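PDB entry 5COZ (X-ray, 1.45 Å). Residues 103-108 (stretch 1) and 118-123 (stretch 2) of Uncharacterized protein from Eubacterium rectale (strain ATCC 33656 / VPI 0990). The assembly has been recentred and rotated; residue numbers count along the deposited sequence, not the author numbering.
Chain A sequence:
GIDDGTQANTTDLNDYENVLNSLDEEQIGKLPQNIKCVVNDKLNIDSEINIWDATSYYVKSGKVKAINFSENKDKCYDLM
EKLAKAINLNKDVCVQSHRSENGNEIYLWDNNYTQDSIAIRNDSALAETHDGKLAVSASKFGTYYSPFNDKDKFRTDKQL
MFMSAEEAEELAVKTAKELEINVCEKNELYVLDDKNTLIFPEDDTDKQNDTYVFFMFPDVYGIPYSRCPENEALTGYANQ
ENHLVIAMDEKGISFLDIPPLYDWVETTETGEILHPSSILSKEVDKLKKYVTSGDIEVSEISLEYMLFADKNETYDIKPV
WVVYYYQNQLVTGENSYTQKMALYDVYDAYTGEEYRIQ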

# COMPACT_ATOMS: atom_id res chain seq x y z
N GLY A 103 12.75 -20.37 13.45
CA GLY A 103 13.27 -20.65 12.11
C GLY A 103 13.48 -19.44 11.23
O GLY A 103 13.94 -19.59 10.10
N ASN A 104 13.15 -18.23 11.73
CA ASN A 104 13.35 -16.99 10.98
C ASN A 104 14.62 -16.31 11.44
O ASN A 104 14.83 -16.16 12.64
N GLU A 105 15.46 -15.86 10.50
CA GLU A 105 16.70 -15.15 10.81
C GLU A 105 16.45 -13.65 10.82
O GLU A 105 15.72 -13.14 9.98
N ILE A 106 17.01 -12.95 11.80
CA ILE A 106 16.86 -11.50 11.93
C ILE A 106 18.25 -10.88 12.00
O ILE A 106 19.04 -11.27 12.87
N TYR A 107 18.55 -9.96 11.08
CA TYR A 107 19.84 -9.28 11.06
C TYR A 107 19.65 -7.82 11.28
O TYR A 107 18.78 -7.21 10.66
N LEU A 108 20.50 -7.24 12.12
CA LEU A 108 20.46 -5.82 12.43
C LEU A 108 21.80 -5.18 12.24
O LEU A 108 22.83 -5.78 12.59
N ILE A 118 19.45 -0.55 10.13
CA ILE A 118 18.93 -1.46 9.13
C ILE A 118 18.48 -2.72 9.85
O ILE A 118 19.22 -3.23 10.69
N ALA A 119 17.28 -3.24 9.53
CA ALA A 119 16.82 -4.48 10.12
C ALA A 119 16.24 -5.31 9.01
O ALA A 119 15.37 -4.83 8.28
N ILE A 120 16.71 -6.56 8.87
CA ILE A 120 16.19 -7.43 7.83
C ILE A 120 15.70 -8.73 8.47
O ILE A 120 16.45 -9.37 9.20
N ARG A 121 14.44 -9.10 8.19
CA ARG A 121 13.81 -10.33 8.67
C ARG A 121 13.43 -11.18 7.45
O ARG A 121 13.71 -10.79 6.31
N ASN A 122 12.70 -12.29 7.65
CA ASN A 122 12.33 -13.11 6.49
C ASN A 122 11.40 -12.39 5.51
O ASN A 122 11.56 -12.57 4.30
N ASP A 123 10.46 -11.56 5.99
CA ASP A 123 9.47 -10.96 5.10
C ASP A 123 9.36 -9.45 5.24
O ASP A 123 8.33 -8.87 4.90

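Two asparagines, Asn 104 and Asn 122, meet across the two stretches without a hydrogen bond. Asn 104 (chi1 m) and Asn 122 (chi1 p) both direct their CA-to-CB bonds toward the opposing stretch, yet ND2 of Asn 104 lies 3.4 Å from CG of Asn 122 and 3.5 Å from its ND2. Two amide donors facing each other cannot pair, and OD1 of Asn 122, buried by the contact, finds no partner anywhere in the model. The example illustrates a general point: closeness of polar groups is not the same as bonding.

Further along, the backbone supplies the hydrogen bonds. Tyr 107 and Ile 120 form a hydrogen-bonded pair, with N of Tyr 107 donating to O of Ile 120 at 2.9 Å and N of Ile 120 to O of Tyr 107 at 2.8 Å, both nearly linear. Their side chains share one face of the sheet. Ile 120 adopts m, t, whereas the end of the Tyr 107 side chain, with chi1 m, leads away from the other strand. Both hydrogen bonds of the pair are between main-chain atoms.

On the opposite face, the non-hydrogen-bonded pair Leu 108 and Ala 119 brings CA atoms to 4.5 Å. Leu 108, in the m, t rotamer, brings its end nearer, and its CD2 lies 3.4 Å from CB of Ala 119, a tight apolar contact against a small methyl.

Arg 121 combines apolar and charged roles. CG1 of Ile 106 (m, t) lies 3.9 Å from CG of Arg 121, touching the aliphatic part of the arginine, while NH1 of Arg 121 forms a salt bridge with OD1 of Asp 123 at 2.8 Å, within its own stretch; the accompanying hydrogen bond is weak. Glu 105 (m, m) leads its carboxylate away, where OE1 is hydrogen-bonded elsewhere in the structure.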

# COMPACT_ATOMS: atom_id res chain seq x y z
CB ASN A 104 12.16 -16.03 11.15
CG ASN A 104 10.82 -16.59 10.71
OD1 ASN A 104 9.81 -16.45 11.40
ND2 ASN A 104 10.77 -17.22 9.54
CB GLU A 105 17.84 -15.48 9.81
CG GLU A 105 18.14 -16.96 9.62
CD GLU A 105 18.35 -17.74 10.90
OE1 GLU A 105 19.09 -17.24 11.78
OE2 GLU A 105 17.72 -18.81 11.06
CB ILE A 106 16.03 -11.17 13.21
CG1 ILE A 106 14.63 -11.83 13.16
CG2 ILE A 106 15.94 -9.65 13.48
CD1 ILE A 106 14.03 -12.11 14.54
CB TYR A 107 20.56 -9.48 9.73
CG TYR A 107 21.05 -10.88 9.52
CD1 TYR A 107 22.32 -11.26 9.94
CD2 TYR A 107 20.25 -11.84 8.90
CE1 TYR A 107 22.80 -12.55 9.71
CE2 TYR A 107 20.71 -13.13 8.66
CZ TYR A 107 21.98 -13.48 9.08
OH TYR A 107 22.46 -14.76 8.86
CB LEU A 108 20.02 -5.58 13.90
CG LEU A 108 18.74 -6.32 14.37
CD1 LEU A 108 18.44 -5.98 15.81
CD2 LEU A 108 17.54 -5.93 13.55
CB ILE A 118 19.93 -1.75 8.00
CG1 ILE A 118 20.34 -0.47 7.25
CG2 ILE A 118 19.39 -2.85 7.03
CD1 ILE A 118 21.50 -0.69 6.29
CB ALA A 119 15.75 -4.21 11.17
CB ILE A 120 17.22 -7.70 6.71
CG1 ILE A 120 17.71 -6.38 6.10
CG2 ILE A 120 16.63 -8.64 5.64
CD1 ILE A 120 18.91 -6.55 5.14
CB ARG A 121 12.53 -9.98 9.49
CG ARG A 121 12.75 -9.37 10.86
CD ARG A 121 11.42 -9.04 11.54
NE ARG A 121 10.73 -10.24 12.03
CZ ARG A 121 9.72 -10.84 11.41
NH1 ARG A 121 9.25 -10.36 10.27
NH2 ARG A 121 9.17 -11.93 11.94
CB ASN A 122 11.67 -14.43 6.96
CG ASN A 122 10.49 -14.24 7.89
OD1 ASN A 122 10.59 -13.59 8.92
ND2 ASN A 122 9.34 -14.79 7.53
CB ASP A 123 8.08 -11.58 5.38
CG ASP A 123 7.55 -11.31 6.78
OD1 ASP A 123 8.35 -10.87 7.65
OD2 ASP A 123 6.36 -11.56 7.02